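Local coordinates for phosphate binding protein (Planctomyces limnophilus, PDB 4JWO), which probably binds phosphate outside the cytoplasmic membrane, as a PstS-family solute-binding component of a phosphate transport system, at residues Val135-Ala140 and Phe306-Lys311; Gln76-Glu81 and Asp313-Glu318; Ile288-Ala293 and Glu302-Leu307. All coordinates share one frame; numbering follows the deposited sequence.

Contact 1 (Val135-Ala140 and Phe306-Lys311)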
loop_
_atom_site.group_PDB
_atom_site.type_symbol
_atom_site.label_atom_id
_atom_site.label_comp_id
_atom_site.label_asym_id
_atom_site.label_seq_id
_atom_site.Cartn_x
_atom_site.Cartn_y
_atom_site.Cartn_z
ATOM N N VAL A 135 -12.315 7.603 14.076
ATOM C CA VAL A 135 -12.392 6.153 14.221
ATOM C C VAL A 135 -11.526 5.515 13.144
ATOM O O VAL A 135 -11.622 5.869 11.969
ATOM C CB VAL A 135 -13.838 5.631 14.100
ATOM C CG1 VAL A 135 -13.895 4.164 14.487
ATOM C CG2 VAL A 135 -14.776 6.446 14.981
ATOM N N GLU A 136 -10.677 4.574 13.549
ATOM C CA GLU A 136 -9.720 3.951 12.646
ATOM C C GLU A 136 -10.193 2.567 12.220
ATOM O O GLU A 136 -10.577 1.746 13.052
ATOM C CB GLU A 136 -8.367 3.840 13.352
ATOM C CG GLU A 136 -7.346 2.967 12.677
ATOM C CD GLU A 136 -6.059 2.934 13.472
ATOM O OE1 GLU A 136 -5.463 4.018 13.666
ATOM O OE2 GLU A 136 -5.657 1.840 13.932
ATOM N N PHE A 137 -10.179 2.315 10.920
ATOM C CA PHE A 137 -10.528 0.999 10.398
ATOM C C PHE A 137 -9.409 0.425 9.548
ATOM O O PHE A 137 -9.045 1.008 8.536
ATOM C CB PHE A 137 -11.809 1.105 9.570
ATOM C CG PHE A 137 -13.006 1.505 10.372
ATOM C CD1 PHE A 137 -13.620 0.589 11.212
ATOM C CD2 PHE A 137 -13.516 2.796 10.305
ATOM C CE1 PHE A 137 -14.726 0.944 11.970
ATOM C CE2 PHE A 137 -14.621 3.160 11.059
ATOM C CZ PHE A 137 -15.232 2.226 11.892
ATOM N N GLN A 138 -8.857 -0.720 9.957
ATOM C CA GLN A 138 -7.891 -1.424 9.126
ATOM C C GLN A 138 -8.652 -2.197 8.052
ATOM O O GLN A 138 -9.528 -3.004 8.364
ATOM C CB GLN A 138 -7.052 -2.386 9.965
ATOM C CG GLN A 138 -5.937 -3.050 9.182
ATOM C CD GLN A 138 -5.085 -3.966 10.032
ATOM O OE1 GLN A 138 -4.952 -3.772 11.247
ATOM N NE2 GLN A 138 -4.515 -4.965 9.410
ATOM N N VAL A 139 -8.324 -1.959 6.789
ATOM C CA VAL A 139 -9.163 -2.484 5.708
ATOM C C VAL A 139 -8.474 -3.457 4.756
ATOM O O VAL A 139 -9.140 -4.169 4.013
ATOM C CB VAL A 139 -9.827 -1.346 4.901
ATOM C CG1 VAL A 139 -10.693 -0.498 5.819
ATOM C CG2 VAL A 139 -8.775 -0.477 4.207
ATOM N N ALA A 140 -7.148 -3.489 4.782
ATOM C CA ALA A 140 -6.385 -4.327 3.873
ATOM C C ALA A 140 -4.947 -4.359 4.319
ATOM O O ALA A 140 -4.543 -3.585 5.178
ATOM C CB ALA A 140 -6.472 -3.767 2.450
ATOM N N PHE A 306 -20.212 -1.789 4.475
ATOM C CA PHE A 306 -19.936 -2.518 3.237
ATOM C C PHE A 306 -18.441 -2.792 3.084
ATOM O O PHE A 306 -18.026 -3.873 2.660
ATOM C CB PHE A 306 -20.457 -1.726 2.036
ATOM C CG PHE A 306 -20.221 -2.399 0.714
ATOM C CD1 PHE A 306 -21.001 -3.473 0.322
ATOM C CD2 PHE A 306 -19.223 -1.957 -0.135
ATOM C CE1 PHE A 306 -20.789 -4.099 -0.896
ATOM C CE2 PHE A 306 -19.005 -2.578 -1.356
ATOM C CZ PHE A 306 -19.792 -3.650 -1.734
ATOM N N LEU A 307 -17.639 -1.800 3.447
ATOM C CA LEU A 307 -16.188 -1.884 3.364
ATOM C C LEU A 307 -15.626 -3.031 4.212
ATOM O O LEU A 307 -14.693 -3.725 3.801
ATOM C CB LEU A 307 -15.595 -0.538 3.794
ATOM C CG LEU A 307 -14.092 -0.295 3.765
ATOM C CD1 LEU A 307 -13.542 -0.634 2.401
ATOM C CD2 LEU A 307 -13.799 1.162 4.118
ATOM N N LEU A 308 -16.214 -3.239 5.386
ATOM C CA LEU A 308 -15.731 -4.246 6.332
ATOM C C LEU A 308 -16.337 -5.628 6.085
ATOM O O LEU A 308 -15.888 -6.622 6.648
ATOM C CB LEU A 308 -16.044 -3.810 7.772
ATOM C CG LEU A 308 -15.495 -2.460 8.242
ATOM C CD1 LEU A 308 -15.863 -2.203 9.697
ATOM C CD2 LEU A 308 -13.989 -2.391 8.047
ATOM N N SER A 309 -17.365 -5.683 5.251
ATOM C CA SER A 309 -18.079 -6.929 4.994
ATOM C C SER A 309 -17.250 -7.881 4.145
ATOM O O SER A 309 -16.182 -7.516 3.658
ATOM C CB SER A 309 -19.399 -6.644 4.284
ATOM O OG SER A 309 -19.165 -6.105 2.997
ATOM N N GLU A 310 -17.755 -9.099 3.967
ATOM C CA GLU A 310 -17.093 -10.092 3.127
ATOM C C GLU A 310 -16.993 -9.594 1.686
ATOM O O GLU A 310 -16.034 -9.898 0.977
ATOM C CB GLU A 310 -17.839 -11.428 3.183
ATOM C CG GLU A 310 -17.176 -12.553 2.397
ATOM C CD GLU A 310 -15.834 -12.978 2.977
ATOM O OE1 GLU A 310 -15.601 -12.773 4.189
ATOM O OE2 GLU A 310 -15.007 -13.526 2.218
ATOM N N LYS A 311 -17.992 -8.828 1.259
ATOM C CA LYS A 311 -17.967 -8.215 -0.067
ATOM C C LYS A 311 -16.850 -7.184 -0.164
ATOM O O LYS A 311 -16.227 -7.030 -1.214
ATOM C CB LYS A 311 -19.303 -7.554 -0.383
ATOM C CG LYS A 311 -20.415 -8.537 -0.667
ATOM C CD LYS A 311 -21.709 -7.815 -0.999
ATOM C CE LYS A 311 -22.807 -8.793 -1.372
ATOM N NZ LYS A 311 -24.098 -8.089 -1.608
HETATM O O HOH W 1 -12.163 -4.281 4.912
#
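Leu307 and Leu308, two consecutive leucines late in helix 298-308, press their methyl groups against Val139 and Phe137 of the strand. Just before them Phe306 looks elsewhere, its ring lying against Val78 and Glu81 of helix 72-85, while its carbonyl oxygen is gripped further on. The Leu307 side chain stands with CG opposite the backbone N (chi1 -178°), which swings the branch toward the strand, and Leu307 CD2 lies 3.9 Å from CG1 of Val139. Its carbonyl does a second job: a water donates to Leu307 O at 2.8 Å and to Val139 O at 3.2 Å, a polar bridge beside the otherwise greasy contact. Leu308 takes the other rotation, CG beside the backbone N (chi1 -57°), and spreads its two methyls over two residues. CD1 of Leu308 comes obliquely to the ring of Phe137, 3.9 Å from CD1 of Phe137 and almost as near to CE1, the leucine branch standing roughly perpendicular to the phenylalanine side chain. Leu308 CD2 reaches back to Val139 CG1 at a looser 4.4 Å. Ser309 ends the run: both its N and its OG donate to Phe306 O from the same face of that carbonyl. The same serine is the N-cap of helix 310-318, with OG weakly bonded to Gly312 N, so the turn between the helices is tied to both. Glu310, beyond it, turns to a salt bridge with Lys329. Leu336 of helix 326-340 also touches Phe137. Strand 134-148 pairs with strand 283-291 at this end and with strands 237-242 and 254-259 further along, and a helix packed on one end of such a long shared strand fits the two-lobed, type II periplasmic binding protein fold.

Contact 2 (Gln76-Glu81 and Asp313-Glu318)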
loop_
_atom_site.group_PDB
_atom_site.type_symbol
_atom_site.label_atom_id
_atom_site.label_comp_id
_atom_site.label_asym_id
_atom_site.label_seq_id
_atom_site.Cartn_x
_atom_site.Cartn_y
_atom_site.Cartn_z
ATOM N N GLN A 76 -12.053 3.785 -4.542
ATOM C CA GLN A 76 -12.709 3.934 -5.840
ATOM C C GLN A 76 -13.541 2.706 -6.191
ATOM O O GLN A 76 -14.647 2.828 -6.720
ATOM C CB GLN A 76 -11.688 4.211 -6.947
ATOM C CG GLN A 76 -12.315 4.469 -8.302
ATOM C CD GLN A 76 -13.300 5.626 -8.276
ATOM O OE1 GLN A 76 -12.903 6.792 -8.263
ATOM N NE2 GLN A 76 -14.594 5.306 -8.265
ATOM N N ALA A 77 -13.004 1.524 -5.897
ATOM C CA ALA A 77 -13.689 0.276 -6.219
ATOM C C ALA A 77 -14.910 0.065 -5.339
ATOM O O ALA A 77 -15.974 -0.343 -5.815
ATOM C CB ALA A 77 -12.737 -0.901 -6.090
ATOM N N VAL A 78 -14.751 0.329 -4.048
ATOM C CA VAL A 78 -15.869 0.231 -3.130
ATOM C C VAL A 78 -16.908 1.281 -3.508
ATOM O O VAL A 78 -18.101 1.002 -3.481
ATOM C CB VAL A 78 -15.421 0.348 -1.647
ATOM C CG1 VAL A 78 -16.621 0.354 -0.728
ATOM C CG2 VAL A 78 -14.504 -0.810 -1.288
ATOM N N ALA A 79 -16.458 2.466 -3.913
ATOM C CA ALA A 79 -17.381 3.516 -4.355
ATOM C C ALA A 79 -18.221 3.102 -5.564
ATOM O O ALA A 79 -19.441 3.264 -5.558
ATOM C CB ALA A 79 -16.637 4.806 -4.656
ATOM N N GLU A 80 -17.564 2.574 -6.594
ATOM C CA GLU A 80 -18.246 2.165 -7.823
ATOM C C GLU A 80 -19.306 1.106 -7.532
ATOM O O GLU A 80 -20.414 1.147 -8.069
ATOM C CB GLU A 80 -17.237 1.643 -8.856
ATOM C CG GLU A 80 -17.885 1.006 -10.076
ATOM C CD GLU A 80 -17.094 1.224 -11.355
ATOM O OE1 GLU A 80 -17.683 1.072 -12.448
ATOM O OE2 GLU A 80 -15.891 1.546 -11.269
ATOM N N GLU A 81 -18.955 0.166 -6.663
ATOM C CA GLU A 81 -19.856 -0.908 -6.259
ATOM C C GLU A 81 -20.969 -0.354 -5.383
ATOM O O GLU A 81 -22.147 -0.653 -5.587
ATOM C CB GLU A 81 -19.073 -1.977 -5.489
ATOM C CG GLU A 81 -18.846 -3.273 -6.248
ATOM C CD GLU A 81 -20.013 -4.229 -6.112
ATOM O OE1 GLU A 81 -20.434 -4.814 -7.133
ATOM O OE2 GLU A 81 -20.504 -4.401 -4.977
ATOM N N ASP A 313 -14.054 -7.353 1.558
ATOM C CA ASP A 313 -12.832 -8.150 1.494
ATOM C C ASP A 313 -12.594 -8.654 0.077
ATOM O O ASP A 313 -11.457 -8.707 -0.386
ATOM C CB ASP A 313 -12.904 -9.342 2.450
ATOM C CG ASP A 313 -13.005 -8.926 3.902
ATOM O OD1 ASP A 313 -12.542 -7.818 4.253
ATOM O OD2 ASP A 313 -13.550 -9.718 4.697
ATOM N N GLN A 314 -13.669 -9.029 -0.608
ATOM C CA GLN A 314 -13.559 -9.509 -1.983
ATOM C C GLN A 314 -13.066 -8.411 -2.917
ATOM O O GLN A 314 -12.254 -8.660 -3.804
ATOM C CB GLN A 314 -14.890 -10.088 -2.474
ATOM C CG GLN A 314 -15.139 -11.513 -2.017
ATOM C CD GLN A 314 -16.574 -11.961 -2.217
ATOM O OE1 GLN A 314 -17.374 -11.271 -2.855
ATOM N NE2 GLN A 314 -16.910 -13.123 -1.664
ATOM N N LEU A 315 -13.561 -7.195 -2.712
ATOM C CA LEU A 315 -13.130 -6.053 -3.514
ATOM C C LEU A 315 -11.662 -5.733 -3.226
ATOM O O LEU A 315 -10.903 -5.391 -4.132
ATOM C CB LEU A 315 -14.019 -4.831 -3.252
ATOM C CG LEU A 315 -15.340 -4.792 -4.029
ATOM C CD1 LEU A 315 -16.163 -3.575 -3.633
ATOM C CD2 LEU A 315 -15.087 -4.796 -5.530
ATOM N N VAL A 316 -11.273 -5.856 -1.963
ATOM C CA VAL A 316 -9.886 -5.636 -1.565
ATOM C C VAL A 316 -8.960 -6.576 -2.342
ATOM O O VAL A 316 -7.933 -6.153 -2.881
ATOM C CB VAL A 316 -9.722 -5.793 -0.044
ATOM C CG1 VAL A 316 -8.278 -6.083 0.330
ATOM C CG2 VAL A 316 -10.237 -4.541 0.659
ATOM N N GLU A 317 -9.348 -7.842 -2.442
ATOM C CA GLU A 317 -8.559 -8.808 -3.207
ATOM C C GLU A 317 -8.636 -8.520 -4.704
ATOM O O GLU A 317 -7.684 -8.754 -5.442
ATOM C CB GLU A 317 -9.015 -10.236 -2.903
ATOM C CG GLU A 317 -8.852 -10.619 -1.441
ATOM C CD GLU A 317 -9.306 -12.034 -1.148
ATOM O OE1 GLU A 317 -10.363 -12.445 -1.675
ATOM O OE2 GLU A 317 -8.597 -12.736 -0.397
ATOM N N GLU A 318 -9.774 -8.009 -5.153
ATOM C CA GLU A 318 -9.963 -7.731 -6.571
ATOM C C GLU A 318 -8.991 -6.669 -7.081
ATOM O O GLU A 318 -8.568 -6.711 -8.240
ATOM C CB GLU A 318 -11.407 -7.298 -6.835
ATOM C CG GLU A 318 -11.968 -7.713 -8.167
ATOM C CD GLU A 318 -13.476 -7.575 -8.197
ATOM O OE1 GLU A 318 -13.972 -6.548 -8.708
ATOM O OE2 GLU A 318 -14.164 -8.492 -7.698
#
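Leu315 reaches from helix 310-318 to the face of helix 72-85 made by Ala77, Val78 and Glu81. The two helix segments run at 128° to each other, 9.9 Å apart at their closest, and Leu315 is the residue of helix 313-318 whose side chain touches the other segment. From CB the side chain heads straight for the other helix, with CG set beside the backbone N and anti to the carbonyl carbon (chi1 -82°). At CG it forks. CD1 of Leu315 is the busy branch: it settles over the backbone of helix 72-85, 3.9 Å from both Val78 CA and Ala77 O, with the CG2 methyl of Val78 beside it at 4.0 Å. Glu81 closes in from the next turn, its CB and CG each 3.8 Å from Leu315 CD1. Helix 72-85 is the connection of a beta-alpha-beta crossover, joining the parallel neighbours 61-67 and 89-93, and the leucine thus lands on the helical layer that covers the sheet of this lobe. Leu315 CD2, the other branch, has lighter company: Glu81 CG lies 4.1 Å from it and Ala77 CB about 4.6 Å. Glu81 offers only its aliphatic part to Leu315; the chain, bent at chi2 (-85°), takes the carboxylate away from the leucine. That carboxylate and the one of Glu318 stay well apart, OE1 of Glu81 being 6.9 Å from OE1 of Glu318, and both residues are exposed. Val78 also touches Phe303 through CG1 and Leu307 through CG2, while Val319, in the loop after helix 310-318, touches Ala77.

Contact 3 (Ile288-Ala293 and Glu302-Leu307)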
loop_
_atom_site.group_PDB
_atom_site.type_symbol
_atom_site.label_atom_id
_atom_site.label_comp_id
_atom_site.label_asym_id
_atom_site.label_seq_id
_atom_site.Cartn_x
_atom_site.Cartn_y
_atom_site.Cartn_z
ATOM N N ILE A 288 -8.791 3.201 6.805
ATOM C CA ILE A 288 -9.801 4.195 6.477
ATOM C C ILE A 288 -10.218 4.855 7.784
ATOM O O ILE A 288 -10.494 4.168 8.770
ATOM C CB ILE A 288 -11.022 3.536 5.806
ATOM C CG1 ILE A 288 -10.719 3.237 4.335
ATOM C CG2 ILE A 288 -12.263 4.422 5.935
ATOM C CD1 ILE A 288 -10.824 4.454 3.415
ATOM N N TYR A 289 -10.241 6.187 7.800
ATOM C CA TYR A 289 -10.643 6.956 8.976
ATOM C C TYR A 289 -11.904 7.738 8.689
ATOM O O TYR A 289 -12.076 8.271 7.595
ATOM C CB TYR A 289 -9.556 7.966 9.362
ATOM C CG TYR A 289 -8.336 7.368 10.012
ATOM C CD1 TYR A 289 -7.314 6.822 9.249
ATOM C CD2 TYR A 289 -8.199 7.364 11.390
ATOM C CE1 TYR A 289 -6.193 6.277 9.846
ATOM C CE2 TYR A 289 -7.083 6.828 11.990
ATOM C CZ TYR A 289 -6.086 6.287 11.218
ATOM O OH TYR A 289 -4.978 5.746 11.835
ATOM N N THR A 290 -12.785 7.817 9.678
ATOM C CA THR A 290 -13.864 8.787 9.642
ATOM C C THR A 290 -14.071 9.239 11.081
ATOM O O THR A 290 -13.194 9.033 11.913
ATOM C CB THR A 290 -15.143 8.208 9.001
ATOM O OG1 THR A 290 -16.109 9.254 8.828
ATOM C CG2 THR A 290 -15.730 7.110 9.858
ATOM N N THR A 291 -15.191 9.879 11.384
ATOM C CA THR A 291 -15.413 10.349 12.744
ATOM C C THR A 291 -16.719 9.799 13.292
ATOM O O THR A 291 -17.573 9.347 12.535
ATOM C CB THR A 291 -15.404 11.890 12.830
ATOM O OG1 THR A 291 -16.657 12.411 12.373
ATOM C CG2 THR A 291 -14.281 12.467 11.988
ATOM N N LYS A 292 -16.862 9.839 14.613
ATOM C CA LYS A 292 -18.072 9.382 15.275
ATOM C C LYS A 292 -19.268 10.221 14.833
ATOM O O LYS A 292 -20.364 9.698 14.623
ATOM C CB LYS A 292 -17.885 9.456 16.794
ATOM C CG LYS A 292 -18.971 8.795 17.616
ATOM C CD LYS A 292 -18.518 8.663 19.071
ATOM C CE LYS A 292 -19.658 8.249 19.990
ATOM N NZ LYS A 292 -20.143 6.869 19.707
ATOM N N ALA A 293 -19.050 11.523 14.670
ATOM C CA ALA A 293 -20.113 12.416 14.225
ATOM C C ALA A 293 -20.581 12.102 12.803
ATOM O O ALA A 293 -21.781 12.100 12.530
ATOM C CB ALA A 293 -19.679 13.873 14.347
ATOM N N GLU A 302 -23.235 3.292 6.424
ATOM C CA GLU A 302 -23.432 2.230 5.445
ATOM C C GLU A 302 -22.192 1.991 4.585
ATOM O O GLU A 302 -21.916 0.861 4.180
ATOM C CB GLU A 302 -24.639 2.531 4.555
ATOM C CG GLU A 302 -25.166 1.320 3.825
ATOM C CD GLU A 302 -25.438 0.160 4.764
ATOM O OE1 GLU A 302 -25.950 0.398 5.879
ATOM O OE2 GLU A 302 -25.131 -0.990 4.391
ATOM N N PHE A 303 -21.444 3.052 4.309
ATOM C CA PHE A 303 -20.236 2.922 3.507
ATOM C C PHE A 303 -19.158 2.127 4.237
ATOM O O PHE A 303 -18.475 1.295 3.639
ATOM C CB PHE A 303 -19.689 4.290 3.101
ATOM C CG PHE A 303 -18.410 4.216 2.316
ATOM C CD1 PHE A 303 -18.404 3.716 1.023
ATOM C CD2 PHE A 303 -17.212 4.644 2.868
ATOM C CE1 PHE A 303 -17.224 3.641 0.295
ATOM C CE2 PHE A 303 -16.029 4.572 2.144
ATOM C CZ PHE A 303 -16.038 4.072 0.853
ATOM N N ILE A 304 -18.998 2.392 5.530
ATOM C CA ILE A 304 -18.004 1.678 6.322
ATOM C C ILE A 304 -18.396 0.211 6.487
ATOM O O ILE A 304 -17.550 -0.676 6.391
ATOM C CB ILE A 304 -17.784 2.327 7.707
ATOM C CG1 ILE A 304 -17.251 3.753 7.547
ATOM C CG2 ILE A 304 -16.811 1.499 8.534
ATOM C CD1 ILE A 304 -15.893 3.828 6.881
ATOM N N LYS A 305 -19.682 -0.036 6.716
ATOM C CA LYS A 305 -20.195 -1.396 6.875
ATOM C C LYS A 305 -19.903 -2.288 5.665
ATOM O O LYS A 305 -19.396 -3.404 5.810
ATOM C CB LYS A 305 -21.696 -1.366 7.165
ATOM C CG LYS A 305 -22.337 -2.738 7.258
ATOM C CD LYS A 305 -23.842 -2.619 7.471
ATOM C CE LYS A 305 -24.530 -3.968 7.333
ATOM N NZ LYS A 305 -26.015 -3.857 7.422
ATOM N N PHE A 306 -20.212 -1.789 4.475
ATOM C CA PHE A 306 -19.936 -2.518 3.237
ATOM C C PHE A 306 -18.441 -2.792 3.084
ATOM O O PHE A 306 -18.026 -3.873 2.660
ATOM C CB PHE A 306 -20.457 -1.726 2.036
ATOM C CG PHE A 306 -20.221 -2.399 0.714
ATOM C CD1 PHE A 306 -21.001 -3.473 0.322
ATOM C CD2 PHE A 306 -19.223 -1.957 -0.135
ATOM C CE1 PHE A 306 -20.789 -4.099 -0.896
ATOM C CE2 PHE A 306 -19.005 -2.578 -1.356
ATOM C CZ PHE A 306 -19.792 -3.650 -1.734
ATOM N N LEU A 307 -17.639 -1.800 3.447
ATOM C CA LEU A 307 -16.188 -1.884 3.364
ATOM C C LEU A 307 -15.626 -3.031 4.212
ATOM O O LEU A 307 -14.693 -3.725 3.801
ATOM C CB LEU A 307 -15.595 -0.538 3.794
ATOM C CG LEU A 307 -14.092 -0.295 3.765
ATOM C CD1 LEU A 307 -13.542 -0.634 2.401
ATOM C CD2 LEU A 307 -13.799 1.162 4.118
#
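Ile288 and Ile304 mark the closest backbone approach, 8.6 Å between CA atoms, where strand 288-291 and helix 302-307 run nearly antiparallel (152°) with their axes 10.9 Å apart. Between the two layers Ile288 meets two helix residues a turn apart. Ile288 CG1 lies 3.7 Å from CD2 of Leu307, which also brushes CB and CG2 of the isoleucine. Ile288 CG2, placed anti to the backbone N, meets the tip of Ile304, CD1, at 3.8 Å; the two isoleucines overlap alongside, pointing opposite ways. Two residues on, Thr290 adds a looser touch, its methyl CG2 standing 4.4 Å from Ile304 CG1, while its hydroxyl OG1 is bonded to the carbonyl of Asp111. Tyr289, between them, faces the other side of the sheet, where its ring meets Phe102 edge-to-face. Ile304 reaches Phe137 too, so the helix bridges the neighbouring strands 283-291 and 134-148. Strand, turn and helix folding back over the sheet, with helix 98-106 packed on the opposite face, make this a beta-alpha unit of an alpha/beta/alpha sandwich, the architecture of periplasmic binding protein lobes.

Contacts 1 and 3 are buried and share Leu307: helix 298-308 lies over two neighbouring strands of one sheet, meeting 134-148 in contact 1 and 283-291 in contact 3. Contact 2 sits nearer the surface, helix against helix, and its exposed edge includes the aliphatic part of Glu81. The chemistry follows the position. Several buried side chains interlock in contacts 1 and 3, with an aromatic ring and a water bridge added in contact 1, whereas in contact 2 one leucine packs on a backbone, a valine methyl and a glutamate chain. Phe306 joins helix 298-308 to helices 72-85 and 310-318, and helix 310-318 carries the chain directly from contact 1 into contact 2.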